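Local structure of Lin2891 protein (Listeria innocua, 3DB0) at residues H31-T36 against T55-R60; T46-G49 against P53-E56. The protein probably binds flavin mononucleotide and may act as an oxidoreductase of the pyridoxamine 5'-phosphate oxidase type. One frame throughout, in Å; residues are numbered along the deposited sequence.

Interaction 1 (H31-T36 against T55-R60)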
ATOM      1  N   HIS B  31      18.974 -13.492   0.732  1.00 19.86           N
ATOM      2  CA  HIS B  31      18.754 -12.057   0.662  1.00 22.55           C
ATOM      3  C   HIS B  31      17.259 -11.850   0.796  1.00 23.86           C
ATOM      4  O   HIS B  31      16.493 -12.403   0.028  1.00 24.48           O
ATOM      5  CB  HIS B  31      19.229 -11.467  -0.664  1.00 24.99           C
ATOM      6  CG  HIS B  31      20.718 -11.469  -0.825  1.00 27.13           C
ATOM      7  ND1 HIS B  31      21.511 -10.463  -0.334  1.00 42.31           N
ATOM      8  CD2 HIS B  31      21.555 -12.361  -1.398  1.00 31.98           C
ATOM      9  CE1 HIS B  31      22.776 -10.730  -0.605  1.00 43.97           C
ATOM     10  NE2 HIS B  31      22.831 -11.879  -1.245  1.00 28.39           N
ATOM     11  N   ALA B  32      16.830 -11.087   1.793  1.00 21.62           N
ATOM     12  CA  ALA B  32      15.407 -10.817   1.924  1.00 21.19           C
ATOM     13  C   ALA B  32      15.185  -9.346   1.633  1.00 21.06           C
ATOM     14  O   ALA B  32      15.917  -8.496   2.123  1.00 22.76           O
ATOM     15  CB  ALA B  32      14.893 -11.164   3.332  1.00 17.98           C
ATOM     16  N   ARG B  33      14.150  -9.061   0.859  1.00 20.86           N
ATOM     17  CA  ARG B  33      13.802  -7.698   0.531  1.00 21.12           C
ATOM     18  C   ARG B  33      12.304  -7.503   0.432  1.00 22.95           C
ATOM     19  O   ARG B  33      11.588  -8.380   0.005  1.00 23.49           O
ATOM     20  CB  ARG B  33      14.405  -7.283  -0.814  1.00 23.47           C
ATOM     21  CG  ARG B  33      15.891  -7.519  -0.952  1.00 21.69           C
ATOM     22  CD  ARG B  33      16.342  -7.213  -2.356  1.00 19.58           C
ATOM     23  NE  ARG B  33      17.799  -7.333  -2.554  1.00 23.67           N
ATOM     24  CZ  ARG B  33      18.424  -8.426  -2.984  1.00 28.15           C
ATOM     25  NH1 ARG B  33      17.742  -9.518  -3.202  1.00 29.28           N
ATOM     26  NH2 ARG B  33      19.737  -8.431  -3.149  1.00 25.35           N
ATOM     27  N   TYR B  34      11.865  -6.320   0.831  1.00 22.45           N
ATOM     28  CA  TYR B  34      10.473  -5.935   0.709  1.00 23.41           C
ATOM     29  C   TYR B  34      10.271  -5.392  -0.684  1.00 24.86           C
ATOM     30  O   TYR B  34      11.119  -4.686  -1.229  1.00 26.66           O
ATOM     31  CB  TYR B  34      10.053  -4.863   1.689  1.00 24.67           C
ATOM     32  CG  TYR B  34       9.749  -5.377   3.053  1.00 18.01           C
ATOM     33  CD1 TYR B  34       8.568  -6.011   3.320  1.00 24.93           C
ATOM     34  CD2 TYR B  34      10.680  -5.278   4.076  1.00 29.92           C
ATOM     35  CE1 TYR B  34       8.294  -6.489   4.570  1.00 23.33           C
ATOM     36  CE2 TYR B  34      10.407  -5.792   5.341  1.00 26.70           C
ATOM     37  CZ  TYR B  34       9.238  -6.370   5.575  1.00 21.77           C
ATOM     38  OH  TYR B  34       8.949  -6.902   6.813  1.00 21.78           O
HETATM   39  N   MSE B  35       9.177  -5.775  -1.305  1.00 21.95           N
HETATM   40  CA  MSE B  35       8.870  -5.209  -2.597  1.00 24.11           C
HETATM   41  C   MSE B  35       7.404  -5.407  -3.007  1.00 23.90           C
HETATM   42  O   MSE B  35       6.615  -6.068  -2.326  1.00 25.87           O
HETATM   43  CB  MSE B  35       9.806  -5.748  -3.681  1.00 23.16           C
HETATM   44  CG  MSE B  35       9.633  -7.271  -3.881  1.00 18.26           C
HETATM   45 SE   MSE B  35      10.973  -8.107  -4.970  0.75 21.15          SE
HETATM   46  CE  MSE B  35      12.440  -7.884  -3.655  1.00 25.84           C
ATOM     47  N   THR B  36       7.075  -4.774  -4.123  1.00 25.59           N
ATOM     48  CA  THR B  36       5.721  -4.780  -4.681  1.00 26.45           C
ATOM     49  C   THR B  36       5.566  -5.985  -5.572  1.00 26.17           C
ATOM     50  O   THR B  36       6.470  -6.321  -6.384  1.00 25.36           O
ATOM     51  CB  THR B  36       5.430  -3.475  -5.450  1.00 30.86           C
ATOM     52  OG1 THR B  36       5.616  -2.410  -4.541  1.00 34.72           O
ATOM     53  CG2 THR B  36       3.969  -3.393  -6.018  1.00 27.33           C
ATOM     54  N   THR B  55      17.803  -9.265  -9.610  1.00 23.00           N
ATOM     55  CA  THR B  55      17.656  -9.801 -10.937  1.00 22.98           C
ATOM     56  C   THR B  55      18.730 -10.829 -11.256  1.00 22.46           C
ATOM     57  O   THR B  55      18.436 -11.871 -11.834  1.00 23.60           O
ATOM     58  CB  THR B  55      17.761  -8.695 -12.003  1.00 22.98           C
ATOM     59  OG1 THR B  55      16.720  -7.745 -11.765  1.00 26.67           O
ATOM     60  CG2 THR B  55      17.675  -9.299 -13.418  1.00 23.40           C
ATOM     61  N   GLU B  56      19.981 -10.524 -10.922  1.00 22.50           N
ATOM     62  CA  GLU B  56      21.075 -11.469 -11.139  1.00 24.13           C
ATOM     63  C   GLU B  56      20.954 -12.695 -10.242  1.00 22.32           C
ATOM     64  O   GLU B  56      21.340 -13.813 -10.626  1.00 22.91           O
ATOM     65  CB  GLU B  56      22.455 -10.801 -10.982  1.00 21.81           C
ATOM     66  CG  GLU B  56      23.635 -11.731 -11.326  1.00 33.77           C
ATOM     67  CD  GLU B  56      23.637 -12.196 -12.778  1.00 34.42           C
ATOM     68  OE1 GLU B  56      22.984 -11.548 -13.616  1.00 35.03           O
ATOM     69  OE2 GLU B  56      24.302 -13.210 -13.069  1.00 40.57           O
ATOM     70  N   GLU B  57      20.443 -12.501  -9.032  1.00 20.37           N
ATOM     71  CA  GLU B  57      20.258 -13.624  -8.140  1.00 20.68           C
ATOM     72  C   GLU B  57      19.319 -14.661  -8.768  1.00 25.11           C
ATOM     73  O   GLU B  57      19.618 -15.866  -8.806  1.00 24.63           O
ATOM     74  CB  GLU B  57      19.739 -13.155  -6.783  1.00 21.89           C
ATOM     75  CG  GLU B  57      20.821 -12.501  -5.968  1.00 19.68           C
ATOM     76  CD  GLU B  57      20.271 -11.588  -4.892  1.00 22.26           C
ATOM     77  OE1 GLU B  57      19.112 -11.756  -4.557  1.00 22.14           O
ATOM     78  OE2 GLU B  57      20.981 -10.676  -4.410  1.00 20.23           O
ATOM     79  N   VAL B  58      18.177 -14.166  -9.250  1.00 23.86           N
ATOM     80  CA  VAL B  58      17.140 -14.984  -9.923  1.00 24.91           C
ATOM     81  C   VAL B  58      17.649 -15.703 -11.194  1.00 26.11           C
ATOM     82  O   VAL B  58      17.286 -16.853 -11.441  1.00 25.99           O
ATOM     83  CB  VAL B  58      15.892 -14.093 -10.219  1.00 24.87           C
ATOM     84  CG1 VAL B  58      15.022 -14.689 -11.260  1.00 25.59           C
ATOM     85  CG2 VAL B  58      15.127 -13.871  -8.883  1.00 31.46           C
ATOM     86  N   ARG B  59      18.486 -15.019 -11.990  1.00 24.58           N
ATOM     87  CA  ARG B  59      19.044 -15.588 -13.174  1.00 24.69           C
ATOM     88  C   ARG B  59      19.860 -16.788 -12.825  1.00 24.06           C
ATOM     89  O   ARG B  59      19.844 -17.741 -13.546  1.00 26.23           O
ATOM     90  CB  ARG B  59      19.990 -14.628 -13.919  1.00 25.86           C
ATOM     91  CG  ARG B  59      19.285 -13.428 -14.555  1.00 34.18           C
ATOM     92  CD  ARG B  59      20.154 -12.729 -15.628  1.00 33.97           C
ATOM     93  NE  ARG B  59      19.530 -11.471 -16.059  1.00 33.53           N
ATOM     94  CZ  ARG B  59      19.879 -10.262 -15.603  1.00 46.70           C
ATOM     95  NH1 ARG B  59      20.882 -10.129 -14.732  1.00 46.58           N
ATOM     96  NH2 ARG B  59      19.257  -9.173 -16.041  1.00 47.99           N
ATOM     97  N   ARG B  60      20.576 -16.728 -11.704  1.00 20.98           N
ATOM     98  CA  ARG B  60      21.505 -17.776 -11.311  1.00 21.14           C
ATOM     99  C   ARG B  60      20.894 -18.843 -10.395  1.00 22.65           C
ATOM    100  O   ARG B  60      21.419 -19.956 -10.290  1.00 25.19           O
ATOM    101  CB  ARG B  60      22.736 -17.161 -10.635  1.00 24.78           C
ATOM    102  CG  ARG B  60      23.530 -16.288 -11.576  1.00 32.59           C
ATOM    103  CD  ARG B  60      24.362 -15.230 -10.893  1.00 49.16           C
ATOM    104  NE  ARG B  60      25.750 -15.610 -10.688  1.00 64.75           N
ATOM    105  CZ  ARG B  60      26.752 -14.735 -10.707  1.00 69.91           C
ATOM    106  NH1 ARG B  60      26.511 -13.455 -10.974  1.00 73.25           N
ATOM    107  NH2 ARG B  60      27.995 -15.143 -10.510  1.00 76.88           N
TER
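A two-pronged, end-on salt bridge between Arg33 and Glu57 pins the short helix 53-60 to strand 29-40 of the antiparallel beta barrel, the core of the FMN-binding fold expected for this family. The contact illustrates how a strand and a helix can be joined almost entirely through one carboxylate. The two side chains approach from opposite directions, and both are long and stretched: Arg33 is extended from CG to NE, while Glu57, with CG beside its backbone N (chi1 -75°), runs out extended toward the strand. Arg33 NH1 meets Glu57 OE1 at 3.0 Å, and Arg33 NH2 meets Glu57 OE2 at 2.9 Å. Both bonds are nearly straight and reach the oxygens on their syn sides, close to the guanidinium plane. The two flat groups are nevertheless turned 27° against each other, so the pair is slightly twisted. Glu57 is buried, and OE1 takes a further hydrogen bond from strand 19-26, with Ser24 OG; the paired guanidinium would be expected to stabilise its negative charge. Two residues earlier on the strand, His31 extends its side chain across that of Glu57. Its ring lies only 18° from the carboxylate plane, and Glu57 OE2 sits over one of its faces, while the polar end of the ring turns to Gln26 through NE2. Farther round the helix, Glu56 OE1 holds Arg59 NH1 at 2.8 Å, with a weaker link to Arg60. Glu57 OE2 sits toward the rim of the imidazole, nearest His31 CD2 at 3.5 Å.

Interaction 2 (T46-G49 against P53-E56)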
ATOM      1  N   THR B  46       6.994  -9.158 -10.017  1.00 25.20           N
ATOM      2  CA  THR B  46       7.560  -8.063  -9.282  1.00 22.70           C
ATOM      3  C   THR B  46       8.579  -7.328 -10.217  1.00 25.43           C
ATOM      4  O   THR B  46       9.395  -7.983 -10.927  1.00 24.36           O
ATOM      5  CB  THR B  46       8.177  -8.557  -7.929  1.00 25.94           C
ATOM      6  OG1 THR B  46       8.545  -7.436  -7.144  1.00 26.71           O
ATOM      7  CG2 THR B  46       9.393  -9.430  -8.160  1.00 21.15           C
ATOM      8  N   PRO B  47       8.553  -5.978 -10.191  1.00 24.87           N
ATOM      9  CA  PRO B  47       9.442  -5.145 -11.004  1.00 26.94           C
ATOM     10  C   PRO B  47      10.872  -5.184 -10.578  1.00 27.27           C
ATOM     11  O   PRO B  47      11.196  -5.398  -9.411  1.00 24.64           O
ATOM     12  CB  PRO B  47       8.854  -3.723 -10.872  1.00 27.69           C
ATOM     13  CG  PRO B  47       7.979  -3.770  -9.694  1.00 29.16           C
ATOM     14  CD  PRO B  47       7.662  -5.181  -9.337  1.00 26.04           C
ATOM     15  N   SER B  48      11.757  -5.010 -11.550  1.00 26.18           N
ATOM     16  CA  SER B  48      13.182  -4.963 -11.223  1.00 26.44           C
ATOM     17  C   SER B  48      13.950  -4.237 -12.325  1.00 26.07           C
ATOM     18  O   SER B  48      13.354  -3.777 -13.291  1.00 24.99           O
ATOM     19  CB  SER B  48      13.692  -6.371 -10.980  1.00 28.27           C
ATOM     20  OG  SER B  48      15.008  -6.355 -10.473  1.00 28.45           O
ATOM     21  N   GLY B  49      15.256  -4.083 -12.153  1.00 26.43           N
ATOM     22  CA  GLY B  49      16.119  -3.480 -13.158  1.00 25.49           C
ATOM     23  C   GLY B  49      17.074  -4.554 -13.638  1.00 26.23           C
ATOM     24  O   GLY B  49      17.417  -5.463 -12.886  1.00 24.88           O
ATOM     25  N   PRO B  53      20.919  -6.448  -8.210  1.00 26.51           N
ATOM     26  CA  PRO B  53      21.315  -7.710  -7.612  1.00 28.12           C
ATOM     27  C   PRO B  53      20.175  -8.754  -7.585  1.00 26.60           C
ATOM     28  O   PRO B  53      20.439  -9.898  -7.881  1.00 26.82           O
ATOM     29  CB  PRO B  53      21.733  -7.316  -6.192  1.00 29.45           C
ATOM     30  CG  PRO B  53      22.232  -5.907  -6.333  1.00 31.64           C
ATOM     31  CD  PRO B  53      21.466  -5.287  -7.472  1.00 29.04           C
ATOM     32  N   LYS B  54      18.944  -8.377  -7.269  1.00 26.62           N
ATOM     33  CA  LYS B  54      17.882  -9.385  -7.184  1.00 25.94           C
ATOM     34  C   LYS B  54      17.610 -10.022  -8.533  1.00 24.77           C
ATOM     35  O   LYS B  54      17.301 -11.193  -8.618  1.00 22.68           O
ATOM     36  CB  LYS B  54      16.595  -8.858  -6.566  1.00 30.60           C
ATOM     37  CG  LYS B  54      15.882  -7.793  -7.367  1.00 31.49           C
ATOM     38  CD  LYS B  54      14.612  -7.355  -6.658  1.00 34.33           C
ATOM     39  CE  LYS B  54      13.921  -6.271  -7.448  1.00 38.11           C
ATOM     40  NZ  LYS B  54      13.028  -5.404  -6.628  1.00 36.28           N
ATOM     41  N   THR B  55      17.803  -9.265  -9.610  1.00 23.00           N
ATOM     42  CA  THR B  55      17.656  -9.801 -10.937  1.00 22.98           C
ATOM     43  C   THR B  55      18.730 -10.829 -11.256  1.00 22.46           C
ATOM     44  O   THR B  55      18.436 -11.871 -11.834  1.00 23.60           O
ATOM     45  CB  THR B  55      17.761  -8.695 -12.003  1.00 22.98           C
ATOM     46  OG1 THR B  55      16.720  -7.745 -11.765  1.00 26.67           O
ATOM     47  CG2 THR B  55      17.675  -9.299 -13.418  1.00 23.40           C
ATOM     48  N   GLU B  56      19.981 -10.524 -10.922  1.00 22.50           N
ATOM     49  CA  GLU B  56      21.075 -11.469 -11.139  1.00 24.13           C
ATOM     50  C   GLU B  56      20.954 -12.695 -10.242  1.00 22.32           C
ATOM     51  O   GLU B  56      21.340 -13.813 -10.626  1.00 22.91           O
ATOM     52  CB  GLU B  56      22.455 -10.801 -10.982  1.00 21.81           C
ATOM     53  CG  GLU B  56      23.635 -11.731 -11.326  1.00 33.77           C
ATOM     54  CD  GLU B  56      23.637 -12.196 -12.778  1.00 34.42           C
ATOM     55  OE1 GLU B  56      22.984 -11.548 -13.616  1.00 35.03           O
ATOM     56  OE2 GLU B  56      24.302 -13.210 -13.069  1.00 40.57           O
TER
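Ser48 turns OG away from its backbone N (chi1 -171°), and Thr55 swings OG1 to the side of its own backbone N (chi1 -60°), which brings the two hydroxyls together where barrel strand 43-49 gives way to helix 53-60. This is a tight strand-loop-helix connection of the split-barrel fold, with three residues between the two elements, and it exemplifies how a short relay of hydroxyls can fix such a turn. Ser48 OG donates to Thr55 OG1 at 2.6 Å, and Thr55 OG1 donates in turn to the backbone oxygen of Gly49, also at 2.6 Å. The threonine hydroxyl is thus both acceptor and donor, and each of these two bonds should strengthen the other. Thr55 OG1 stands well off the plane of the Gly49 carbonyl and meets it at a C=O...O angle of 146°. Both hydroxyls are buried, and the relay supplies partners to them inside the protein. Alongside runs Lys54, whose chain is extended beyond CG and lies against the serine, with Lys54 CE 3.2 Å from Ser48 OG. The stronger partner of its ammonium group is the backbone oxygen of Asp103 of the third subunit, so the lysine also ties this corner to the assembly. Ser48 also packs against Val114 and Ile116 of strand 113-126, and Pro47 against Trp104 of the third subunit. Within the turn itself, Lys54 NZ adds a weak hydrogen bond to Pro47 O, at 3.3 Å.

From the N terminus, helix 6-16 and strand 19-26 come first; strand 29-40 then turns into its antiparallel neighbour 43-49, and after three linking residues the chain enters helix 53-60. Interaction 2 closes the short turn between strand 43-49 and the start of the helix; interaction 1 closes a wider loop from strand 29-40 to the same helix. Judged by the residues that touch, interaction 2 lies within that wider loop, though their helix segments overlap at Thr55 and Glu56. The two strands are also joined directly, by a probable hydrogen bond between Thr46 OG1 and Thr36 O, while Arg33 NH1 packs on Lys54 CB. The helix is thereby fastened to two adjacent barrel strands.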